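Oligopeptide-binding protein oppA (Lactococcus lactis, PDB 3DRF) binds oligopeptides as the receptor of the OppABCDF ABC transporter, which takes up peptides longer than three residues and is essential for growth in milk. Local coordinates at residues N358-P363 against V524-D529; P363-F368 against S477-Q482; W108-E113 against K217-G222; F121-I126 against Y189-V194. All blocks are in the same frame, centred on the assembly; numbering follows the deposited sequence.

Overall arrangement
In this Venus-flytrap solute-binding protein, closed on its peptide, contact 3 opens first from the N terminus: residues 108-113, ahead of helix 116-127, meet residues 217-222, ahead of strand 224-230. Contact 4 is nested inside that loop, setting helix 116-127 against residues 189-194; contacts 3 and 4 touch where Trp108 CH2 packs on Val194. Both have closed before contact 1 opens. Contact 1 joins the loop after strand 354-356 to helix 516-533, and contact 2, nested within it and sharing Pro363, ties the same loop to the segment leading into helix 482-485. Contacts 1 and 3 lie on opposite sides of the chain's centre. Contact 2 touches contact 4 through Gln482 and Tyr189, and its Ser477 also packs on the bound peptide.

Contact 1 of 4, residues N358-P363 against V524-D529; sequences NSLIPP and VKYQED
Ser359 and Gln527 carry the polar part of this contact. The hydroxyl OG of Ser359 donates to OE1 of Gln527 at 2.8 Å, coming in slightly tilted from the carbonyl plane. Placed between its backbone N and carbonyl carbon (chi1 86°), the same OG is in reach of the backbone N of Ile361 and accepts from it at 3.2 Å, closing an ST turn; one hydroxyl both folds its own loop and grips the helix. Water 1 bridges OE1 of Gln527 and ND2 of Asn358, while NE2 of Gln527 reaches the backbone oxygens of Phe368 and Phe523.

The apolar contacts lie beside this. Ile361 crosses Gln527 at about a right angle, CG1 lying 3.7 Å from CG of Gln527, and its CD1 sits at the edge of the Tyr526 ring, 4.3 Å from CE2. An alanine in place of Gln527 would probably leave the Ser359 hydroxyl without its acceptor and open a gap beside Ile361 CG1.

Leu360 CD1 comes within 4.0 Å of Tyr526 OH, whose hydrogen bond goes to Gln481. Helix 516-533 backs the loop that follows strand 354-356; Leu360 also packs on strand 536-549, and Tyr526 lies against helices 499-508 and 482-485.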
# COMPACT_ATOMS: atom_id res chain seq x y z
N ASN A 358 -0.85 12.86 13.29
CA ASN A 358 -1.75 12.83 14.46
C ASN A 358 -2.71 11.63 14.45
O ASN A 358 -3.32 11.35 15.43
CB ASN A 358 -2.59 14.14 14.53
CG ASN A 358 -3.57 14.27 13.38
OD1 ASN A 358 -3.24 13.98 12.26
ND2 ASN A 358 -4.78 14.67 13.68
N SER A 359 -2.81 11.00 13.31
CA SER A 359 -3.77 9.89 13.05
C SER A 359 -3.37 9.13 11.79
O SER A 359 -2.43 9.44 11.17
CB SER A 359 -5.20 10.44 12.91
OG SER A 359 -5.41 10.83 11.58
N LEU A 360 -4.14 8.10 11.48
CA LEU A 360 -3.90 7.26 10.31
C LEU A 360 -4.50 7.75 8.99
O LEU A 360 -4.22 7.23 7.98
CB LEU A 360 -4.40 5.82 10.58
CG LEU A 360 -3.74 5.12 11.81
CD1 LEU A 360 -4.48 3.81 12.17
CD2 LEU A 360 -2.25 4.88 11.51
N ILE A 361 -5.27 8.81 9.05
CA ILE A 361 -5.91 9.36 7.83
C ILE A 361 -5.13 10.60 7.33
O ILE A 361 -5.10 11.60 8.00
CB ILE A 361 -7.38 9.75 8.08
CG1 ILE A 361 -8.22 8.53 8.63
CG2 ILE A 361 -7.98 10.30 6.78
CD1 ILE A 361 -8.36 7.34 7.62
N PRO A 362 -4.55 10.54 6.16
CA PRO A 362 -3.64 11.62 5.76
C PRO A 362 -4.35 12.85 5.17
O PRO A 362 -5.45 12.77 4.80
CB PRO A 362 -2.73 10.96 4.70
CG PRO A 362 -3.58 9.93 4.09
CD PRO A 362 -4.43 9.38 5.26
N PRO A 363 -3.62 13.95 5.08
CA PRO A 363 -4.19 15.26 4.66
C PRO A 363 -4.81 15.28 3.28
O PRO A 363 -5.71 16.01 3.08
CB PRO A 363 -2.96 16.21 4.67
CG PRO A 363 -2.04 15.65 5.72
CD PRO A 363 -2.25 14.10 5.67
N VAL A 524 -13.74 10.24 12.52
CA VAL A 524 -13.11 10.84 13.71
C VAL A 524 -13.03 9.78 14.85
O VAL A 524 -12.05 9.66 15.49
CB VAL A 524 -13.89 12.11 14.18
CG1 VAL A 524 -13.45 12.51 15.61
CG2 VAL A 524 -13.65 13.26 13.22
N LYS A 525 -14.13 9.09 15.08
CA LYS A 525 -14.18 8.05 16.14
C LYS A 525 -13.13 6.97 15.92
O LYS A 525 -12.44 6.62 16.82
CB LYS A 525 -15.60 7.49 16.30
CG LYS A 525 -15.67 6.46 17.45
CD LYS A 525 -17.09 5.90 17.61
CE LYS A 525 -17.28 5.09 18.89
NZ LYS A 525 -16.42 3.86 18.91
N TYR A 526 -13.04 6.49 14.69
CA TYR A 526 -12.01 5.54 14.29
C TYR A 526 -10.58 6.04 14.58
O TYR A 526 -9.78 5.33 15.11
CB TYR A 526 -12.16 5.29 12.79
CG TYR A 526 -11.02 4.49 12.17
CD1 TYR A 526 -10.76 3.16 12.53
CD2 TYR A 526 -10.19 5.08 11.21
CE1 TYR A 526 -9.70 2.46 11.93
CE2 TYR A 526 -9.15 4.38 10.63
CZ TYR A 526 -8.89 3.09 11.02
OH TYR A 526 -7.84 2.36 10.45
N GLN A 527 -10.31 7.27 14.19
CA GLN A 527 -8.98 7.85 14.44
C GLN A 527 -8.66 7.96 15.96
O GLN A 527 -7.61 7.62 16.39
CB GLN A 527 -8.87 9.24 13.78
CG GLN A 527 -8.83 9.20 12.20
CD GLN A 527 -9.01 10.60 11.58
OE1 GLN A 527 -8.12 11.39 11.57
NE2 GLN A 527 -10.14 10.85 11.06
N GLU A 528 -9.63 8.41 16.74
CA GLU A 528 -9.47 8.51 18.18
C GLU A 528 -9.31 7.12 18.79
O GLU A 528 -8.47 6.92 19.60
CB GLU A 528 -10.73 9.14 18.80
CG GLU A 528 -10.95 10.67 18.53
CD GLU A 528 -12.34 11.14 18.95
OE1 GLU A 528 -13.26 10.34 19.10
OE2 GLU A 528 -12.44 12.33 19.10
N ASP A 529 -10.13 6.16 18.36
CA ASP A 529 -10.11 4.82 18.97
C ASP A 529 -8.79 4.07 18.64
O ASP A 529 -8.26 3.42 19.46
CB ASP A 529 -11.33 3.96 18.55
CG ASP A 529 -12.63 4.46 19.15
OD1 ASP A 529 -12.64 5.27 20.05
OD2 ASP A 529 -13.63 3.98 18.63
O HOH W 1 -7.08 14.05 11.43
O HOH W 2 -5.51 7.29 14.40

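Contact 2 of 4, residues P363-F368 against S477-Q482; sequences PIFKQF and SEPSQQ
Phe365 and Pro479 bring the two loops together, their CA atoms 6.6 Å apart, with Phe365 at the centre of an inverse gamma turn and no hydrogen bond crossing between the segments. The main meeting is a CH-pi contact: Pro479 CB lies over one face of the Phe365 ring, 3.9 Å from its centroid and 20° off the normal. Ile364 CG2 of the same loop covers the opposite face, so the ring is sandwiched between its own neighbour and the proline. The CB of Phe365 points toward the other loop, and chi1 (-56°) sets CG beside the backbone N. Further out, Phe365 CE1 comes to 3.9 Å from Ser477 O and CZ to 4.0 Å from Glu478 C.

Phe368 takes a different part of the same proline. Its CD1 approaches Pro479 CG at 3.7 Å, while Pro479 CD lies 3.9 Å from Phe365 CD1; the pyrrolidine ring is therefore shared between two phenyl groups. Beyond the contact, Phe368 stacks with Phe523 of helix 516-533, which Pro479 touches as well.

Within the second loop, Glu478 OE1 accepts from Ser480 N, from above the carboxylate plane, and its other oxygen makes a salt bridge with Arg519. The joint is largely apolar, held by shape and dispersion, and reaches the peptide site at Ser477, which packs on an apolar peptide side chain; several polar side chains of residues 477-482 find partners outside it, Ser477 OG at Ser185 O and Ser480 OG at Asp509.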
# COMPACT_ATOMS: atom_id res chain seq x y z
N PRO A 363 -3.62 13.95 5.08
CA PRO A 363 -4.19 15.26 4.66
C PRO A 363 -4.81 15.28 3.28
O PRO A 363 -5.71 16.01 3.08
CB PRO A 363 -2.96 16.21 4.67
CG PRO A 363 -2.04 15.65 5.72
CD PRO A 363 -2.25 14.10 5.67
N ILE A 364 -4.33 14.46 2.37
CA ILE A 364 -4.97 14.39 1.04
C ILE A 364 -6.49 14.12 1.12
O ILE A 364 -7.23 14.59 0.33
CB ILE A 364 -4.24 13.38 0.11
CG1 ILE A 364 -4.78 13.55 -1.34
CG2 ILE A 364 -4.35 11.94 0.64
CD1 ILE A 364 -3.91 12.99 -2.33
N PHE A 365 -6.92 13.37 2.13
CA PHE A 365 -8.34 13.10 2.40
C PHE A 365 -8.92 14.15 3.35
O PHE A 365 -9.29 13.91 4.43
CB PHE A 365 -8.53 11.67 2.95
CG PHE A 365 -7.97 10.59 2.06
CD1 PHE A 365 -8.32 10.50 0.73
CD2 PHE A 365 -7.14 9.64 2.58
CE1 PHE A 365 -7.82 9.55 -0.07
CE2 PHE A 365 -6.63 8.60 1.75
CZ PHE A 365 -6.98 8.58 0.42
N LYS A 366 -8.95 15.37 2.85
CA LYS A 366 -9.15 16.56 3.67
C LYS A 366 -10.51 16.57 4.34
O LYS A 366 -10.62 17.08 5.42
CB LYS A 366 -8.99 17.81 2.80
CG LYS A 366 -9.33 19.12 3.52
CD LYS A 366 -9.35 20.31 2.54
CE LYS A 366 -8.98 21.66 3.18
NZ LYS A 366 -9.94 22.14 4.17
N GLN A 367 -11.51 16.00 3.69
CA GLN A 367 -12.87 15.92 4.19
C GLN A 367 -12.97 15.07 5.49
O GLN A 367 -13.91 15.18 6.21
CB GLN A 367 -13.80 15.39 3.05
CG GLN A 367 -13.74 16.10 1.57
CD GLN A 367 -14.30 15.27 0.31
OE1 GLN A 367 -14.29 14.09 0.29
NE2 GLN A 367 -14.73 15.97 -0.70
N PHE A 368 -12.01 14.17 5.72
CA PHE A 368 -12.13 13.20 6.81
C PHE A 368 -11.09 13.33 7.94
O PHE A 368 -11.11 12.57 8.86
CB PHE A 368 -12.30 11.79 6.19
CG PHE A 368 -13.54 11.64 5.34
CD1 PHE A 368 -13.49 11.25 4.03
CD2 PHE A 368 -14.78 11.91 5.86
CE1 PHE A 368 -14.62 11.13 3.31
CE2 PHE A 368 -15.91 11.81 5.15
CZ PHE A 368 -15.86 11.40 3.86
N SER A 477 -6.69 5.15 -3.07
CA SER A 477 -7.20 6.51 -3.23
C SER A 477 -8.61 6.73 -2.71
O SER A 477 -9.26 7.61 -3.15
CB SER A 477 -7.08 7.01 -4.68
OG SER A 477 -7.73 6.13 -5.54
N GLU A 478 -9.07 5.90 -1.78
CA GLU A 478 -10.33 6.13 -1.05
C GLU A 478 -9.98 5.90 0.43
O GLU A 478 -9.28 4.98 0.72
CB GLU A 478 -11.38 5.12 -1.57
CG GLU A 478 -12.85 5.55 -1.33
CD GLU A 478 -13.31 5.38 0.12
OE1 GLU A 478 -12.80 4.46 0.78
OE2 GLU A 478 -14.09 6.18 0.51
N PRO A 479 -10.49 6.72 1.32
CA PRO A 479 -9.92 6.71 2.69
C PRO A 479 -10.22 5.51 3.66
O PRO A 479 -9.58 5.40 4.65
CB PRO A 479 -10.45 8.02 3.31
CG PRO A 479 -11.67 8.36 2.49
CD PRO A 479 -11.28 7.95 1.08
N SER A 480 -11.21 4.69 3.33
CA SER A 480 -11.49 3.50 4.16
C SER A 480 -10.24 2.62 4.30
O SER A 480 -9.54 2.37 3.36
CB SER A 480 -12.64 2.70 3.54
OG SER A 480 -12.94 1.63 4.45
N GLN A 481 -10.01 2.18 5.52
CA GLN A 481 -8.86 1.33 5.85
C GLN A 481 -9.24 -0.12 6.18
O GLN A 481 -8.49 -0.81 6.78
CB GLN A 481 -7.99 1.96 6.96
CG GLN A 481 -7.49 3.36 6.45
CD GLN A 481 -6.47 3.97 7.41
OE1 GLN A 481 -6.42 3.67 8.60
NE2 GLN A 481 -5.66 4.85 6.88
N GLN A 482 -10.40 -0.56 5.71
CA GLN A 482 -10.76 -2.00 5.76
C GLN A 482 -9.66 -2.87 5.22
O GLN A 482 -9.43 -3.90 5.75
CB GLN A 482 -12.04 -2.29 4.93
CG GLN A 482 -13.35 -1.64 5.53
CD GLN A 482 -13.99 -2.52 6.61
OE1 GLN A 482 -13.41 -3.42 7.09
NE2 GLN A 482 -15.20 -2.20 7.00

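Contact 3 of 4, residues W108-E113 against K217-G222; sequences WSDGSE and KPLVTG
Trp108 and Thr221 lie side by side and point the same way, with the threonine methyl placed over a face of the indole. Thr221 CG2 is 3.8 Å from the centroid of the six-membered ring and 27° off its normal, a CH-pi contact displaced toward the rim, where CE3 and CZ3 are the nearest atoms. The rotation of Thr221 (chi1 67°) puts this methyl, anti to the carbonyl carbon, over the indole and leaves OG1 for its hydrogen bond to Asp70. On the five-membered ring, NE1 is hydrogen-bonded to Asp118 of helix 116-127. Leu219 CB adds to the packing, 3.8 Å from Trp108 CE3.

Trp108 begins a type I beta turn that ends at Gly111, and the turn presents Ser109 to the loop ahead of strand 224-230. Val220 N donates to Ser109 OG at 3.1 Å in a nearly straight bond (173°). In return Ser109 N gives Val220 O a weak, bent hydrogen bond, and water 3 links OG to Pro218 O.

Asp110 OD1 accepts two hydrogen bonds from Ser112, which hold the carboxylate in place: the backbone N reaches it at 3.0 Å from above the carboxylate plane, closing an Asx turn, and Ser112 OG, at 2.7 Å, meets the syn lone pair of Asp110 OD1. Asp110 and Leu219 meet at a slant, CD1 of the leucine 3.5 Å from Asp110 OD2.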
# COMPACT_ATOMS: atom_id res chain seq x y z
N TRP A 108 -5.34 -7.19 -25.13
CA TRP A 108 -4.02 -7.53 -24.59
C TRP A 108 -2.91 -7.25 -25.63
O TRP A 108 -3.18 -7.10 -26.82
CB TRP A 108 -3.96 -9.06 -24.25
CG TRP A 108 -4.94 -9.40 -23.10
CD1 TRP A 108 -6.13 -10.02 -23.24
CD2 TRP A 108 -4.81 -9.04 -21.72
NE1 TRP A 108 -6.75 -10.12 -22.01
CE2 TRP A 108 -5.96 -9.50 -21.08
CE3 TRP A 108 -3.80 -8.43 -20.97
CZ2 TRP A 108 -6.15 -9.38 -19.69
CZ3 TRP A 108 -3.99 -8.28 -19.60
CH2 TRP A 108 -5.18 -8.76 -18.97
N SER A 109 -1.68 -7.23 -25.14
CA SER A 109 -0.53 -6.86 -25.98
C SER A 109 -0.14 -7.95 -27.02
O SER A 109 0.72 -7.74 -27.81
CB SER A 109 0.65 -6.49 -25.09
OG SER A 109 0.87 -7.53 -24.15
N ASP A 110 -0.82 -9.08 -26.99
CA ASP A 110 -0.68 -10.10 -28.05
C ASP A 110 -1.82 -9.97 -29.08
O ASP A 110 -1.92 -10.80 -29.95
CB ASP A 110 -0.64 -11.50 -27.44
CG ASP A 110 -1.97 -11.96 -26.94
OD1 ASP A 110 -2.85 -11.16 -26.71
OD2 ASP A 110 -2.13 -13.17 -26.76
N GLY A 111 -2.66 -8.93 -28.97
CA GLY A 111 -3.77 -8.73 -29.92
C GLY A 111 -5.10 -9.43 -29.57
O GLY A 111 -6.09 -9.16 -30.19
N SER A 112 -5.10 -10.26 -28.53
CA SER A 112 -6.32 -10.93 -28.08
C SER A 112 -7.25 -9.98 -27.31
O SER A 112 -6.82 -8.96 -26.83
CB SER A 112 -5.98 -12.16 -27.22
OG SER A 112 -5.35 -11.77 -25.99
N GLU A 113 -8.50 -10.33 -27.30
CA GLU A 113 -9.48 -9.45 -26.65
C GLU A 113 -9.41 -9.54 -25.13
O GLU A 113 -9.23 -10.62 -24.57
CB GLU A 113 -10.91 -9.81 -27.05
CG GLU A 113 -11.25 -9.50 -28.50
CD GLU A 113 -11.26 -8.01 -28.80
OE1 GLU A 113 -11.89 -7.24 -28.05
OE2 GLU A 113 -10.64 -7.61 -29.81
N LYS A 217 7.54 -12.24 -18.85
CA LYS A 217 6.88 -12.42 -20.16
C LYS A 217 5.34 -12.32 -20.02
O LYS A 217 4.66 -13.20 -20.36
CB LYS A 217 7.23 -13.82 -20.78
CG LYS A 217 8.73 -13.99 -21.21
CD LYS A 217 8.96 -15.30 -22.02
CE LYS A 217 8.82 -16.71 -21.27
NZ LYS A 217 9.14 -18.05 -21.98
N PRO A 218 4.87 -11.18 -19.46
CA PRO A 218 3.43 -11.00 -19.27
C PRO A 218 2.70 -10.51 -20.52
O PRO A 218 3.35 -10.12 -21.42
CB PRO A 218 3.39 -9.91 -18.18
CG PRO A 218 4.56 -8.98 -18.61
CD PRO A 218 5.64 -9.96 -19.09
N LEU A 219 1.38 -10.57 -20.55
CA LEU A 219 0.56 -9.69 -21.37
C LEU A 219 0.07 -8.49 -20.55
O LEU A 219 -0.22 -8.61 -19.37
CB LEU A 219 -0.67 -10.42 -21.97
CG LEU A 219 -0.36 -11.69 -22.78
CD1 LEU A 219 -1.65 -12.25 -23.43
CD2 LEU A 219 0.70 -11.37 -23.88
N VAL A 220 -0.04 -7.35 -21.23
CA VAL A 220 -0.52 -6.11 -20.60
C VAL A 220 -1.48 -5.40 -21.54
O VAL A 220 -1.69 -5.76 -22.66
CB VAL A 220 0.63 -5.17 -20.19
CG1 VAL A 220 1.64 -5.92 -19.29
CG2 VAL A 220 1.35 -4.60 -21.46
N THR A 221 -2.08 -4.37 -20.99
CA THR A 221 -3.13 -3.61 -21.69
C THR A 221 -2.79 -2.10 -21.90
O THR A 221 -3.52 -1.41 -22.51
CB THR A 221 -4.50 -3.67 -20.91
OG1 THR A 221 -4.40 -2.96 -19.66
CG2 THR A 221 -4.96 -5.13 -20.69
N GLY A 222 -1.68 -1.64 -21.36
CA GLY A 222 -1.37 -0.22 -21.33
C GLY A 222 -0.72 0.32 -22.62
O GLY A 222 -0.56 -0.37 -23.58
O HOH W 3 3.41 -7.78 -23.10

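Contact 4 of 4, residues F121-I126 against Y189-V194; sequences FTYETI and YFLETV
Helix 116-127 packs here against the irregular segment 189-194 that leads toward helix 197-200, and Leu191 of the segment is pressed against the helix, among Thr122, Tyr123 and Ile126. Its CD1 sits over one face of the Tyr123 ring, 3.8 Å from the centroid and 18° off the normal, in a CH-pi contact. The two side chains slide past each other in opposite directions, which brings Tyr123 OH back to the leucine's own backbone: Leu191 N donates to it at 2.9 Å, with an angle of 164°. That hydroxyl is also hydrogen-bonded to Tyr119. A phenylalanine in place of Tyr123 would probably leave Leu191 N without its acceptor and the Tyr119 hydroxyl without this partner.

Leu191 CD1 also lies 3.7 Å from Ile126 CD1, tip to tip, and Thr122 CG2 is equally close. With OG1 anti to its carbonyl carbon (chi1 -66°), Thr122 donates to Thr193 O at 2.8 Å, from well above the carbonyl plane. Water 4 donates to Thr122 OG1 and lies 2.8 Å from Thr193 OG1.

Around this joint, Tyr123 also touches Leu146 of helix 146-150, Phe190 packs on Val89 and Leu91 of strand 87-92, and Val194 lies against Asp118 and Tyr119, one turn before Thr122 and Tyr123 on helix 116-127.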
# COMPACT_ATOMS: atom_id res chain seq x y z
N PHE A 121 -11.57 -13.09 -13.51
CA PHE A 121 -10.37 -13.88 -13.14
C PHE A 121 -9.46 -13.15 -12.10
O PHE A 121 -8.93 -13.79 -11.25
CB PHE A 121 -9.57 -14.32 -14.40
CG PHE A 121 -8.48 -15.31 -14.09
CD1 PHE A 121 -7.19 -15.08 -14.51
CD2 PHE A 121 -8.75 -16.47 -13.38
CE1 PHE A 121 -6.19 -15.98 -14.24
CE2 PHE A 121 -7.71 -17.41 -13.10
CZ PHE A 121 -6.45 -17.12 -13.53
N THR A 122 -9.40 -11.81 -12.18
CA THR A 122 -8.72 -11.01 -11.12
C THR A 122 -9.24 -11.44 -9.70
O THR A 122 -8.49 -11.64 -8.79
CB THR A 122 -9.07 -9.55 -11.33
OG1 THR A 122 -8.46 -9.15 -12.60
CG2 THR A 122 -8.50 -8.69 -10.17
N TYR A 123 -10.56 -11.60 -9.57
CA TYR A 123 -11.15 -11.96 -8.26
C TYR A 123 -10.66 -13.35 -7.81
O TYR A 123 -10.41 -13.52 -6.68
CB TYR A 123 -12.67 -11.96 -8.32
CG TYR A 123 -13.27 -10.53 -8.41
CD1 TYR A 123 -13.38 -9.87 -9.65
CD2 TYR A 123 -13.65 -9.82 -7.27
CE1 TYR A 123 -13.92 -8.58 -9.76
CE2 TYR A 123 -14.19 -8.50 -7.37
CZ TYR A 123 -14.35 -7.92 -8.61
OH TYR A 123 -14.86 -6.64 -8.67
N GLU A 124 -10.53 -14.28 -8.74
CA GLU A 124 -10.05 -15.60 -8.40
C GLU A 124 -8.60 -15.54 -7.95
O GLU A 124 -8.22 -16.23 -7.08
CB GLU A 124 -10.16 -16.57 -9.61
CG GLU A 124 -11.67 -16.80 -10.07
CD GLU A 124 -11.83 -17.88 -11.10
OE1 GLU A 124 -10.86 -18.53 -11.34
OE2 GLU A 124 -12.91 -17.99 -11.67
N THR A 125 -7.80 -14.68 -8.58
CA THR A 125 -6.37 -14.60 -8.17
C THR A 125 -6.19 -14.19 -6.71
O THR A 125 -5.24 -14.56 -6.13
CB THR A 125 -5.50 -13.73 -9.08
OG1 THR A 125 -5.84 -12.32 -8.92
CG2 THR A 125 -5.58 -14.15 -10.55
N ILE A 126 -7.13 -13.39 -6.19
CA ILE A 126 -7.10 -13.03 -4.76
C ILE A 126 -7.85 -14.03 -3.85
O ILE A 126 -7.39 -14.37 -2.80
CB ILE A 126 -7.69 -11.59 -4.57
CG1 ILE A 126 -6.75 -10.58 -5.30
CG2 ILE A 126 -7.81 -11.30 -3.08
CD1 ILE A 126 -7.32 -9.10 -5.24
N TYR A 189 -14.15 -2.42 -2.59
CA TYR A 189 -15.40 -3.26 -2.64
C TYR A 189 -15.65 -3.91 -4.01
O TYR A 189 -16.30 -4.89 -4.09
CB TYR A 189 -16.61 -2.44 -2.13
CG TYR A 189 -16.51 -2.18 -0.63
CD1 TYR A 189 -16.84 -3.16 0.26
CD2 TYR A 189 -16.04 -0.96 -0.12
CE1 TYR A 189 -16.75 -2.97 1.64
CE2 TYR A 189 -15.92 -0.74 1.26
CZ TYR A 189 -16.29 -1.77 2.14
OH TYR A 189 -16.19 -1.63 3.50
N PHE A 190 -15.11 -3.31 -5.06
CA PHE A 190 -14.99 -3.99 -6.37
C PHE A 190 -13.61 -3.65 -6.90
O PHE A 190 -13.06 -2.63 -6.61
CB PHE A 190 -16.13 -3.68 -7.36
CG PHE A 190 -16.24 -2.22 -7.76
CD1 PHE A 190 -15.54 -1.72 -8.87
CD2 PHE A 190 -17.08 -1.34 -7.03
CE1 PHE A 190 -15.68 -0.36 -9.24
CE2 PHE A 190 -17.19 -0.02 -7.40
CZ PHE A 190 -16.54 0.48 -8.49
N LEU A 191 -13.06 -4.58 -7.63
CA LEU A 191 -11.67 -4.49 -8.13
C LEU A 191 -11.65 -3.76 -9.48
O LEU A 191 -12.65 -3.60 -10.13
CB LEU A 191 -11.02 -5.91 -8.22
CG LEU A 191 -11.01 -6.69 -6.86
CD1 LEU A 191 -10.47 -8.14 -7.03
CD2 LEU A 191 -10.18 -5.89 -5.77
N GLU A 192 -10.44 -3.40 -9.89
CA GLU A 192 -10.29 -2.45 -11.01
C GLU A 192 -9.28 -2.87 -12.03
O GLU A 192 -8.86 -2.06 -12.80
CB GLU A 192 -9.93 -1.03 -10.45
CG GLU A 192 -10.90 -0.51 -9.36
CD GLU A 192 -10.58 0.89 -8.88
OE1 GLU A 192 -10.10 1.72 -9.64
OE2 GLU A 192 -10.84 1.12 -7.73
N THR A 193 -8.87 -4.13 -12.00
CA THR A 193 -7.88 -4.66 -12.96
C THR A 193 -8.41 -5.93 -13.63
O THR A 193 -9.30 -6.53 -13.15
CB THR A 193 -6.53 -4.97 -12.24
OG1 THR A 193 -6.74 -5.98 -11.24
CG2 THR A 193 -5.95 -3.71 -11.55
N VAL A 194 -7.78 -6.26 -14.76
CA VAL A 194 -7.99 -7.52 -15.49
C VAL A 194 -6.71 -8.38 -15.48
O VAL A 194 -5.65 -7.92 -15.33
CB VAL A 194 -8.41 -7.24 -16.99
CG1 VAL A 194 -9.88 -6.81 -17.05
CG2 VAL A 194 -7.51 -6.19 -17.67
O HOH W 4 -5.75 -8.43 -12.07